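Local coordinates for Ice-binding protein (Colwellia, PDB 3WP9) that binds to the surface of ice crystals, inhibits their growth and suppresses ice recrystallization, which may protect membranes from freezing injury, at residues T13-S18 with N212-P217; T29-V34 with E50-M55; L46-V51 with P63-I68; G169-G174 with T187-N192. All coordinates share one frame; numbering follows the deposited sequence.

Contact 1: residues T13-S18 with N212-P217; sequences TFTILS and NTINAP
T15 meets A216 and I214 through aliphatic and hydroxyl surfaces, with no flat side chain between them. The one aromatic ring in the two segments is that of F14, whose side chain leaves the backbone away from 212-217; L17 CD1 lies over the centre of one of its faces, 4.1 Å above the plane.

Both branches of the T15 side chain are used. With chi1 at -61°, CG2 stands anti to the backbone N and reaches I214 CG2 at 3.6 Å. OG1, anti to the carbonyl carbon, meets A216 instead: T15 OG1 is 3.3 Å from A216 CB. This is packing rather than a polar bond; the hydroxyl takes part in a weak hydrogen bond with T31 O outside the contact. CG2 also approaches the N215-A216 peptide, with T15 CG2 to A216 N at 3.9 Å. I16 starts beside the contact, but its side chain comes nearer, I16 CG1 lying 4.2 Å from I214 CG2. The I214 methyl therefore sits against two consecutive residues. N215, between I214 and A216, leaves the backbone away from 13-18, and its ND2 bonds to N198 OD1.

The chain bends at T15 and I16, a corner of the right-handed beta-helix, where an early coil meets the last one. The segments lie in different sheets: 14-18 between strands 33-36 and 200-203, and 213-215 beside strand 29-31, whose V30 touches both T15 and I16. I214 also rests on L201 and L209, while F14 and L17 pack on L74 and A77 of helix 71-89.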
loop_
_atom_site.group_PDB
_atom_site.type_symbol
_atom_site.label_atom_id
_atom_site.label_comp_id
_atom_site.label_asym_id
_atom_site.label_seq_id
_atom_site.Cartn_x
_atom_site.Cartn_y
_atom_site.Cartn_z
ATOM N N THR A 13 0.135 -5.546 -10.529
ATOM C CA THR A 13 -1.052 -6.350 -10.795
ATOM C C THR A 13 -1.656 -6.859 -9.479
ATOM O O THR A 13 -2.747 -7.434 -9.460
ATOM C CB THR A 13 -0.775 -7.523 -11.715
ATOM O OG1 THR A 13 0.289 -8.289 -11.190
ATOM C CG2 THR A 13 -0.343 -7.042 -13.092
ATOM N N PHE A 14 -0.952 -6.585 -8.375
ATOM C CA PHE A 14 -1.500 -7.023 -7.067
ATOM C C PHE A 14 -2.040 -5.868 -6.238
ATOM O O PHE A 14 -1.458 -4.751 -6.195
ATOM C CB PHE A 14 -0.408 -7.751 -6.270
ATOM C CG PHE A 14 -0.033 -9.087 -6.828
ATOM C CD1 PHE A 14 -0.678 -10.267 -6.408
ATOM C CD2 PHE A 14 0.941 -9.199 -7.836
ATOM C CE1 PHE A 14 -0.358 -11.510 -6.909
ATOM C CE2 PHE A 14 1.284 -10.451 -8.354
ATOM C CZ PHE A 14 0.650 -11.616 -7.895
ATOM N N THR A 15 -3.172 -6.151 -5.571
ATOM C CA THR A 15 -3.716 -5.285 -4.521
ATOM C C THR A 15 -3.089 -5.509 -3.129
ATOM O O THR A 15 -2.823 -4.516 -2.378
ATOM C CB THR A 15 -5.224 -5.434 -4.472
ATOM O OG1 THR A 15 -5.756 -5.018 -5.762
ATOM C CG2 THR A 15 -5.763 -4.550 -3.372
ATOM N N ILE A 16 -2.706 -6.780 -2.932
ATOM C CA ILE A 16 -1.868 -7.149 -1.724
ATOM C C ILE A 16 -0.817 -8.130 -2.224
ATOM O O ILE A 16 -1.197 -9.149 -2.807
ATOM C CB ILE A 16 -2.709 -7.774 -0.571
ATOM C CG1 ILE A 16 -3.872 -6.864 -0.166
ATOM C CG2 ILE A 16 -1.782 -7.936 0.656
ATOM C CD1 ILE A 16 -4.884 -7.436 0.849
ATOM N N LEU A 17 0.448 -7.858 -1.911
ATOM C CA LEU A 17 1.555 -8.755 -2.230
ATOM C C LEU A 17 2.408 -8.667 -0.996
ATOM O O LEU A 17 2.711 -7.614 -0.530
ATOM C CB LEU A 17 2.372 -8.260 -3.464
ATOM C CG LEU A 17 3.531 -9.247 -3.827
ATOM C CD1 LEU A 17 3.007 -10.616 -4.241
ATOM C CD2 LEU A 17 4.369 -8.584 -4.902
ATOM N N SER A 18 2.798 -9.816 -0.458
ATOM C CA SER A 18 3.760 -9.853 0.656
ATOM C C SER A 18 4.757 -11.001 0.491
ATOM O O SER A 18 4.537 -11.921 -0.363
ATOM C CB SER A 18 3.005 -10.053 1.992
ATOM O OG SER A 18 2.521 -11.379 2.058
ATOM N N ASN A 212 -11.484 -5.349 6.614
ATOM C CA ASN A 212 -11.199 -4.144 5.806
ATOM C C ASN A 212 -11.791 -4.311 4.389
ATOM O O ASN A 212 -12.160 -5.373 3.995
ATOM C CB ASN A 212 -9.709 -3.970 5.610
ATOM C CG ASN A 212 -8.973 -3.856 6.959
ATOM O OD1 ASN A 212 -8.051 -4.676 7.262
ATOM N ND2 ASN A 212 -9.321 -2.809 7.718
ATOM N N THR A 213 -11.830 -3.156 3.763
ATOM C CA THR A 213 -12.142 -3.113 2.317
ATOM C C THR A 213 -10.876 -2.596 1.702
ATOM O O THR A 213 -10.429 -1.469 1.985
ATOM C CB THR A 213 -13.213 -2.088 2.110
ATOM O OG1 THR A 213 -14.403 -2.488 2.821
ATOM C CG2 THR A 213 -13.538 -1.977 0.574
ATOM N N ILE A 214 -10.245 -3.435 0.887
ATOM C CA ILE A 214 -9.038 -3.087 0.240
ATOM C C ILE A 214 -9.306 -3.100 -1.286
ATOM O O ILE A 214 -9.593 -4.196 -1.831
ATOM C CB ILE A 214 -7.891 -4.079 0.576
ATOM C CG1 ILE A 214 -7.763 -4.329 2.133
ATOM C CG2 ILE A 214 -6.581 -3.607 -0.045
ATOM C CD1 ILE A 214 -7.315 -3.199 3.023
ATOM N N ASN A 215 -9.168 -1.912 -1.909
ATOM C CA ASN A 215 -9.489 -1.799 -3.365
ATOM C C ASN A 215 -8.272 -1.440 -4.197
ATOM O O ASN A 215 -7.553 -0.481 -3.839
ATOM C CB ASN A 215 -10.470 -0.657 -3.565
ATOM C CG ASN A 215 -11.787 -0.827 -2.830
ATOM O OD1 ASN A 215 -12.368 -1.895 -2.848
ATOM N ND2 ASN A 215 -12.265 0.235 -2.215
ATOM N N ALA A 216 -8.057 -2.150 -5.324
ATOM C CA ALA A 216 -7.046 -1.649 -6.247
ATOM C C ALA A 216 -7.399 -0.188 -6.637
ATOM O O ALA A 216 -8.585 0.185 -6.691
ATOM C CB ALA A 216 -6.939 -2.519 -7.474
ATOM N N PRO A 217 -6.382 0.679 -6.832
ATOM C CA PRO A 217 -6.614 2.104 -7.130
ATOM C C PRO A 217 -6.996 2.259 -8.609
ATOM O O PRO A 217 -6.578 1.493 -9.457
ATOM C CB PRO A 217 -5.260 2.758 -6.839
ATOM C CG PRO A 217 -4.276 1.629 -7.086
ATOM C CD PRO A 217 -4.942 0.325 -6.824
#

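Contact 2: residues T29-V34 with E50-M55; sequences TVTGNV and EVTGAM
V30 is gripped through both of its backbone polar atoms by 50-55. Its N donates to E50 O at 2.8 Å, and its carbonyl accepts from the amide of T52, with T52 N to V30 O at 2.9 Å. The E50 carboxylate is satisfied outside the pair, OE2 by N47 N and OE1 by S28 N. The T52 hydroxyl stands between its own backbone N and carbonyl carbon (chi1 66°), and T52 OG1 comes to 3.1 Å from T31 CA. G32 O takes only a weak bond from G53 N, bent to 131° at the hydrogen.

At the corner the acceptor is a side chain: A54 N donates to N33 OD1 at 2.9 Å, almost straight at 171° and on a lone pair in the carbonyl plane. The other end of this amide, ND2, bonds to T13 O, so N33 ties three passes of the chain together. This is the coil-on-coil stacking of a parallel beta-helix, in which successive coils run in the same direction; the register shifts by one residue at the corner, where N33 lies nearest G53, and is recovered at the parallel bridge of V34 with M55.

There V34 N donates to A54 O at 2.9 Å, while the V34 carbonyl receives a CA-H...O contact from M55. Apolar side chains pack beside these bonds. V34 and M55 lie side by side, pointing the same way, with V34 CG2 3.6 Å from M55 CG. V34 CG1 meets V51 CG1 tip to tip at 4.1 Å, and the same V51 methyl also reaches G32 O.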
loop_
_atom_site.group_PDB
_atom_site.type_symbol
_atom_site.label_atom_id
_atom_site.label_comp_id
_atom_site.label_asym_id
_atom_site.label_seq_id
_atom_site.Cartn_x
_atom_site.Cartn_y
_atom_site.Cartn_z
ATOM N N THR A 29 -12.944 -7.567 2.343
ATOM C CA THR A 29 -13.180 -7.663 0.910
ATOM C C THR A 29 -12.017 -7.062 0.206
ATOM O O THR A 29 -11.637 -5.887 0.483
ATOM C CB THR A 29 -14.398 -6.827 0.536
ATOM O OG1 THR A 29 -15.545 -7.378 1.180
ATOM C CG2 THR A 29 -14.655 -6.932 -0.960
ATOM N N VAL A 30 -11.371 -7.827 -0.652
ATOM C CA VAL A 30 -10.233 -7.350 -1.397
ATOM C C VAL A 30 -10.651 -7.393 -2.876
ATOM O O VAL A 30 -10.951 -8.473 -3.351
ATOM C CB VAL A 30 -8.974 -8.227 -1.177
ATOM C CG1 VAL A 30 -7.812 -7.693 -1.967
ATOM C CG2 VAL A 30 -8.661 -8.238 0.325
ATOM N N THR A 31 -10.787 -6.223 -3.498
ATOM C CA THR A 31 -11.084 -6.221 -4.956
ATOM C C THR A 31 -9.761 -6.042 -5.692
ATOM O O THR A 31 -9.240 -4.914 -5.711
ATOM C CB THR A 31 -12.008 -5.037 -5.290
ATOM O OG1 THR A 31 -13.257 -5.164 -4.576
ATOM C CG2 THR A 31 -12.311 -5.024 -6.790
ATOM N N GLY A 32 -9.227 -7.129 -6.256
ATOM C CA GLY A 32 -7.931 -7.194 -6.906
ATOM C C GLY A 32 -7.320 -8.568 -6.609
ATOM O O GLY A 32 -7.978 -9.426 -6.024
ATOM N N ASN A 33 -6.090 -8.773 -7.041
ATOM C CA ASN A 33 -5.324 -9.975 -6.878
ATOM C C ASN A 33 -4.496 -9.885 -5.605
ATOM O O ASN A 33 -4.023 -8.812 -5.202
ATOM C CB ASN A 33 -4.397 -10.138 -8.075
ATOM C CG ASN A 33 -5.170 -10.074 -9.375
ATOM O OD1 ASN A 33 -6.177 -10.767 -9.548
ATOM N ND2 ASN A 33 -4.745 -9.188 -10.262
ATOM N N VAL A 34 -4.321 -11.050 -4.999
ATOM C CA VAL A 34 -3.402 -11.130 -3.836
ATOM C C VAL A 34 -2.457 -12.280 -4.065
ATOM O O VAL A 34 -2.788 -13.306 -4.739
ATOM C CB VAL A 34 -4.181 -11.397 -2.523
ATOM C CG1 VAL A 34 -5.301 -10.330 -2.384
ATOM C CG2 VAL A 34 -4.746 -12.789 -2.535
ATOM N N GLU A 50 -13.291 -13.820 0.194
ATOM C CA GLU A 50 -12.920 -12.460 0.509
ATOM C C GLU A 50 -12.137 -11.763 -0.629
ATOM O O GLU A 50 -11.830 -10.569 -0.486
ATOM C CB GLU A 50 -12.071 -12.402 1.816
ATOM C CG GLU A 50 -12.797 -12.995 2.999
ATOM C CD GLU A 50 -11.886 -13.083 4.196
ATOM O OE1 GLU A 50 -11.903 -12.103 5.010
ATOM O OE2 GLU A 50 -11.106 -14.078 4.270
ATOM N N VAL A 51 -11.790 -12.468 -1.715
ATOM C CA VAL A 51 -10.954 -11.897 -2.767
ATOM C C VAL A 51 -11.802 -11.924 -4.077
ATOM O O VAL A 51 -12.278 -13.008 -4.468
ATOM C CB VAL A 51 -9.605 -12.658 -2.920
ATOM C CG1 VAL A 51 -8.716 -12.043 -3.987
ATOM C CG2 VAL A 51 -8.827 -12.612 -1.586
ATOM N N THR A 52 -12.061 -10.755 -4.682
ATOM C CA THR A 52 -12.694 -10.833 -6.024
ATOM C C THR A 52 -11.806 -11.139 -7.220
ATOM O O THR A 52 -12.341 -11.567 -8.257
ATOM C CB THR A 52 -13.461 -9.588 -6.358
ATOM O OG1 THR A 52 -12.504 -8.511 -6.470
ATOM C CG2 THR A 52 -14.580 -9.351 -5.283
ATOM N N GLY A 53 -10.504 -10.915 -7.159
ATOM C CA GLY A 53 -9.588 -11.383 -8.178
ATOM C C GLY A 53 -8.970 -12.740 -7.926
ATOM O O GLY A 53 -9.628 -13.646 -7.416
ATOM N N ALA A 54 -7.715 -12.887 -8.316
ATOM C CA ALA A 54 -7.006 -14.153 -8.240
ATOM C C ALA A 54 -6.185 -14.134 -6.966
ATOM O O ALA A 54 -5.773 -13.050 -6.499
ATOM C CB ALA A 54 -6.050 -14.314 -9.394
ATOM N N MET A 55 -5.913 -15.318 -6.463
ATOM C CA MET A 55 -5.058 -15.504 -5.305
ATOM C C MET A 55 -3.956 -16.430 -5.752
ATOM O O MET A 55 -4.268 -17.577 -6.157
ATOM C CB MET A 55 -5.887 -16.170 -4.199
ATOM C CG MET A 55 -5.160 -16.301 -2.891
ATOM S SD MET A 55 -6.189 -17.254 -1.715
ATOM C CE MET A 55 -7.495 -16.109 -1.396
#

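Contact 3: residues L46-V51 with P63-I68; sequences LNCDEV and PLPCSI
C48 and C66 join 46-51 to 63-68 covalently, in a surface contact at the end of the beta-helix where 67-69 is the outermost strand of its sheet. The two SG atoms are 2.1 Å apart, with a torsion of -79° about the S-S bond, close to the relaxed right angle. C66 SG lies between its own backbone N and carbonyl carbon (chi1 73°), and from there bonds to C48 SG.

The bend 63-66 wraps round the sulfur of C48. C48 SG is 3.8 Å from P63 CB and 3.7 Å from L64 C, at the cis peptide bond leading into P65. The P63 ring also presses on the other segment, its CG standing 3.2 Å from L46 O. A water bridges the backbones, accepting from C48 N at 2.8 Å and donating to L64 O.

Each segment is braced internally. N47 N donates to E50 OE2, on the anti lone pair of that oxygen, and D49 N gives a nearly straight bond (176°) to N47 OD1. P63 O is held twice by S67, through its N and through its hydroxyl, which comes from above the carbonyl plane with S67 OG to P63 O at 2.7 Å.

The N47 bond makes an Asx turn leading into the 3-10 segment 48-50; the C48-C66 disulfide, with 17 residues between its cysteines, ties this turn to the cis-proline loop at the end of the beta-helix.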
loop_
_atom_site.group_PDB
_atom_site.type_symbol
_atom_site.label_atom_id
_atom_site.label_comp_id
_atom_site.label_asym_id
_atom_site.label_seq_id
_atom_site.Cartn_x
_atom_site.Cartn_y
_atom_site.Cartn_z
ATOM N N LEU A 46 -6.357 -15.636 3.764
ATOM C CA LEU A 46 -7.677 -15.119 3.389
ATOM C C LEU A 46 -8.507 -16.264 2.821
ATOM O O LEU A 46 -7.935 -17.265 2.243
ATOM C CB LEU A 46 -7.505 -14.100 2.215
ATOM C CG LEU A 46 -7.040 -12.670 2.572
ATOM C CD1 LEU A 46 -6.447 -11.900 1.395
ATOM C CD2 LEU A 46 -8.280 -11.904 3.058
ATOM N N ASN A 47 -9.828 -16.082 2.909
ATOM C CA ASN A 47 -10.805 -17.058 2.428
ATOM C C ASN A 47 -11.086 -16.676 0.968
ATOM O O ASN A 47 -11.026 -15.532 0.618
ATOM C CB ASN A 47 -12.093 -17.051 3.247
ATOM C CG ASN A 47 -13.012 -18.227 2.894
ATOM O OD1 ASN A 47 -13.606 -18.285 1.797
ATOM N ND2 ASN A 47 -13.099 -19.195 3.799
ATOM N N CYS A 48 -11.307 -17.679 0.106
ATOM C CA CYS A 48 -11.546 -17.413 -1.295
ATOM C C CYS A 48 -12.700 -16.438 -1.463
ATOM O O CYS A 48 -12.696 -15.601 -2.381
ATOM C CB CYS A 48 -11.765 -18.742 -2.018
ATOM S SG CYS A 48 -10.192 -19.612 -2.203
ATOM N N ASP A 49 -13.661 -16.453 -0.558
ATOM C CA ASP A 49 -14.807 -15.514 -0.680
ATOM C C ASP A 49 -14.480 -14.054 -0.315
ATOM O O ASP A 49 -15.275 -13.129 -0.506
ATOM C CB ASP A 49 -16.055 -16.024 0.052
ATOM C CG ASP A 49 -15.811 -16.328 1.560
ATOM O OD1 ASP A 49 -15.085 -15.591 2.273
ATOM O OD2 ASP A 49 -16.367 -17.340 2.059
ATOM N N GLU A 50 -13.291 -13.820 0.194
ATOM C CA GLU A 50 -12.920 -12.460 0.509
ATOM C C GLU A 50 -12.137 -11.763 -0.629
ATOM O O GLU A 50 -11.830 -10.569 -0.486
ATOM C CB GLU A 50 -12.071 -12.402 1.816
ATOM C CG GLU A 50 -12.797 -12.995 2.999
ATOM C CD GLU A 50 -11.886 -13.083 4.196
ATOM O OE1 GLU A 50 -11.903 -12.103 5.010
ATOM O OE2 GLU A 50 -11.106 -14.078 4.270
ATOM N N VAL A 51 -11.790 -12.468 -1.715
ATOM C CA VAL A 51 -10.954 -11.897 -2.767
ATOM C C VAL A 51 -11.802 -11.924 -4.077
ATOM O O VAL A 51 -12.278 -13.008 -4.468
ATOM C CB VAL A 51 -9.605 -12.658 -2.920
ATOM C CG1 VAL A 51 -8.716 -12.043 -3.987
ATOM C CG2 VAL A 51 -8.827 -12.612 -1.586
ATOM N N PRO A 63 -5.289 -21.374 -0.055
ATOM C CA PRO A 63 -6.743 -21.487 0.107
ATOM C C PRO A 63 -7.389 -22.253 -1.045
ATOM O O PRO A 63 -7.083 -22.011 -2.217
ATOM C CB PRO A 63 -7.212 -20.025 0.134
ATOM C CG PRO A 63 -6.046 -19.338 0.764
ATOM C CD PRO A 63 -4.799 -19.994 0.221
ATOM N N LEU A 64 -8.319 -23.116 -0.695
ATOM C CA LEU A 64 -9.068 -23.874 -1.668
ATOM C C LEU A 64 -10.460 -23.287 -1.706
ATOM O O LEU A 64 -11.009 -22.911 -0.658
ATOM C CB LEU A 64 -9.103 -25.339 -1.221
ATOM C CG LEU A 64 -7.724 -25.970 -0.962
ATOM C CD1 LEU A 64 -7.744 -27.323 -0.245
ATOM C CD2 LEU A 64 -6.953 -26.078 -2.273
ATOM N N PRO A 65 -11.062 -23.264 -2.879
ATOM C CA PRO A 65 -10.539 -23.900 -4.097
ATOM C C PRO A 65 -9.744 -22.985 -5.035
ATOM O O PRO A 65 -9.128 -23.476 -5.986
ATOM C CB PRO A 65 -11.835 -24.285 -4.806
ATOM C CG PRO A 65 -12.725 -23.108 -4.510
ATOM C CD PRO A 65 -12.457 -22.776 -3.084
ATOM N N CYS A 66 -9.786 -21.674 -4.761
ATOM C CA CYS A 66 -9.427 -20.628 -5.714
ATOM C C CYS A 66 -7.928 -20.371 -5.901
ATOM O O CYS A 66 -7.531 -19.768 -6.902
ATOM C CB CYS A 66 -10.103 -19.337 -5.292
ATOM S SG CYS A 66 -9.298 -18.643 -3.799
ATOM N N SER A 67 -7.062 -20.799 -4.986
ATOM C CA SER A 67 -5.688 -20.338 -5.157
ATOM C C SER A 67 -5.019 -21.008 -6.361
ATOM O O SER A 67 -5.393 -22.139 -6.740
ATOM C CB SER A 67 -4.840 -20.494 -3.896
ATOM O OG SER A 67 -4.696 -21.861 -3.524
ATOM N N ILE A 68 -4.014 -20.319 -6.917
ATOM C CA ILE A 68 -3.357 -20.733 -8.168
ATOM C C ILE A 68 -1.870 -20.886 -7.922
ATOM O O ILE A 68 -1.192 -19.965 -7.398
ATOM C CB ILE A 68 -3.623 -19.691 -9.252
ATOM C CG1 ILE A 68 -5.135 -19.697 -9.572
ATOM C CG2 ILE A 68 -2.738 -20.048 -10.444
ATOM C CD1 ILE A 68 -5.707 -18.400 -10.122
HETATM O O HOH W 1 -11.207 -20.377 0.896
#

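Contact 4: residues G169-G174 with T187-N192; sequences GYTALG and TLISVN
L173 packs beside V191 across two parallel strands. Its CB lies 3.9 Å from S190 O. CG, anti to the carbonyl carbon (chi1 -50°), remains near that same oxygen, and the chain then leads on to CD1, which reaches V191 CG1 at 4.2 Å. The two side chains point the same way, on the sheet face that also carries T171 and I189.

Four backbone hydrogen bonds join the strands in parallel register: T171 N donates to L188 O, S190 N to T171 O at 2.8 Å, L173 N to S190 O and N192 N to L173 O. Before the strands start, a side chain adds to them: T187 OG1 donates to G169 O at 2.8 Å from well above the carbonyl plane, 62° out of it. Alongside, L188 CD1 packs on Y170 CB at 3.6 Å.

On the face carrying A172 and S190, a water donates to L173 O at 2.9 Å and lies 2.8 Å from S190 OG. The S190 hydroxyl also has a weak bond with T208, a residue of a probable ice-binding motif, and N192 directly precedes T193, a probable ice-binding residue.

Strands 171-173 and 189-191, whose directions differ by 2°, belong to one flank of the right-handed beta-helix, between strands 144-146 and 207-210. The opposite face, with T171, I189 and V191, turns inward onto V183 and L201 of the large sheet.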
loop_
_atom_site.group_PDB
_atom_site.type_symbol
_atom_site.label_atom_id
_atom_site.label_comp_id
_atom_site.label_asym_id
_atom_site.label_seq_id
_atom_site.Cartn_x
_atom_site.Cartn_y
_atom_site.Cartn_z
ATOM N N GLY A 169 10.173 1.390 8.038
ATOM C CA GLY A 169 9.659 0.676 9.217
ATOM C C GLY A 169 8.440 -0.116 8.913
ATOM O O GLY A 169 8.408 -0.852 7.893
ATOM N N TYR A 170 7.431 -0.070 9.804
ATOM C CA TYR A 170 6.171 -0.747 9.487
ATOM C C TYR A 170 5.179 0.378 9.084
ATOM O O TYR A 170 5.382 1.522 9.374
ATOM C CB TYR A 170 5.585 -1.505 10.670
ATOM C CG TYR A 170 5.356 -0.629 11.920
ATOM C CD1 TYR A 170 4.244 0.219 11.995
ATOM C CD2 TYR A 170 6.228 -0.626 12.990
ATOM C CE1 TYR A 170 4.014 1.013 13.094
ATOM C CE2 TYR A 170 6.036 0.179 14.115
ATOM C CZ TYR A 170 4.945 1.024 14.205
ATOM O OH TYR A 170 4.719 1.927 15.275
ATOM N N THR A 171 4.103 -0.052 8.496
ATOM C CA THR A 171 2.905 0.836 8.275
ATOM C C THR A 171 1.747 0.250 9.123
ATOM O O THR A 171 1.491 -0.970 9.019
ATOM C CB THR A 171 2.554 0.744 6.814
ATOM O OG1 THR A 171 3.639 1.290 6.072
ATOM C CG2 THR A 171 1.315 1.607 6.559
ATOM N N ALA A 172 1.108 1.076 9.962
ATOM C CA ALA A 172 0.009 0.643 10.820
ATOM C C ALA A 172 -1.107 1.695 10.640
ATOM O O ALA A 172 -0.935 2.829 11.010
ATOM C CB ALA A 172 0.441 0.500 12.298
ATOM N N LEU A 173 -2.243 1.217 10.167
ATOM C CA LEU A 173 -3.414 2.099 10.027
ATOM C C LEU A 173 -4.420 1.681 11.088
ATOM O O LEU A 173 -4.655 0.462 11.315
ATOM C CB LEU A 173 -3.967 1.849 8.617
ATOM C CG LEU A 173 -2.984 1.891 7.412
ATOM C CD1 LEU A 173 -3.797 1.738 6.132
ATOM C CD2 LEU A 173 -2.220 3.207 7.446
ATOM N N GLY A 174 -5.022 2.679 11.706
ATOM C CA GLY A 174 -5.981 2.549 12.799
ATOM C C GLY A 174 -7.327 2.010 12.296
ATOM O O GLY A 174 -7.423 1.410 11.225
ATOM N N THR A 187 8.822 -3.603 5.893
ATOM C CA THR A 187 8.441 -4.702 6.796
ATOM C C THR A 187 6.936 -4.954 6.656
ATOM O O THR A 187 6.479 -5.289 5.500
ATOM C CB THR A 187 8.864 -4.536 8.299
ATOM O OG1 THR A 187 8.227 -3.438 8.911
ATOM C CG2 THR A 187 10.416 -4.300 8.461
ATOM N N LEU A 188 6.198 -4.804 7.763
ATOM C CA LEU A 188 4.799 -5.223 7.767
ATOM C C LEU A 188 3.832 -4.089 7.429
ATOM O O LEU A 188 4.173 -2.938 7.612
ATOM C CB LEU A 188 4.366 -5.915 9.050
ATOM C CG LEU A 188 4.144 -5.210 10.325
ATOM C CD1 LEU A 188 3.146 -4.084 10.120
ATOM C CD2 LEU A 188 3.459 -6.143 11.343
ATOM N N ILE A 189 2.670 -4.487 6.985
ATOM C CA ILE A 189 1.582 -3.503 6.841
ATOM C C ILE A 189 0.424 -4.042 7.638
ATOM O O ILE A 189 -0.036 -5.156 7.345
ATOM C CB ILE A 189 1.172 -3.241 5.344
ATOM C CG1 ILE A 189 2.359 -2.707 4.534
ATOM C CG2 ILE A 189 -0.067 -2.292 5.276
ATOM C CD1 ILE A 189 2.100 -2.818 3.006
ATOM N N SER A 190 -0.054 -3.256 8.646
ATOM C CA SER A 190 -1.131 -3.694 9.484
ATOM C C SER A 190 -2.285 -2.717 9.231
ATOM O O SER A 190 -2.058 -1.506 9.339
ATOM C CB SER A 190 -0.656 -3.602 10.990
ATOM O OG SER A 190 -1.746 -3.709 11.861
ATOM N N VAL A 191 -3.483 -3.297 9.016
ATOM C CA VAL A 191 -4.662 -2.442 8.749
ATOM C C VAL A 191 -5.705 -2.880 9.824
ATOM O O VAL A 191 -6.033 -4.041 9.894
ATOM C CB VAL A 191 -5.175 -2.670 7.338
ATOM C CG1 VAL A 191 -6.188 -1.568 7.031
ATOM C CG2 VAL A 191 -4.051 -2.559 6.340
ATOM N N ASN A 192 -6.129 -1.972 10.678
ATOM C CA ASN A 192 -7.038 -2.303 11.771
ATOM C C ASN A 192 -8.522 -2.225 11.381
ATOM O O ASN A 192 -8.901 -1.782 10.210
ATOM C CB ASN A 192 -6.633 -1.538 13.020
ATOM C CG ASN A 192 -5.524 -2.265 13.796
ATOM O OD1 ASN A 192 -5.071 -3.343 13.413
ATOM N ND2 ASN A 192 -5.152 -1.674 14.948
HETATM O O HOH W 2 -2.644 -1.145 12.570
#

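In the fold
Contact 1 is buried and largely apolar, contacts 2 and 4 are partly buried, and contact 3 is at the surface, its centre about 21 Å from the centre of the chain. Contacts 2 and 4 stack one coil on another through backbone hydrogen bonds, whereas contact 1 joins two sheets at a corner and contact 3 relies on a covalent link. Contacts 1 and 2 share two sheets, strands 14-18 and 33-36 being neighbours in one and 213-215 and 29-31 in another, and T15 N bonds to N33 O between them. Contacts 2 and 3 share E50 and V51, and M55 O bonds to I68 N. N212 ND2 connects contact 1 to contact 4 through N192 O.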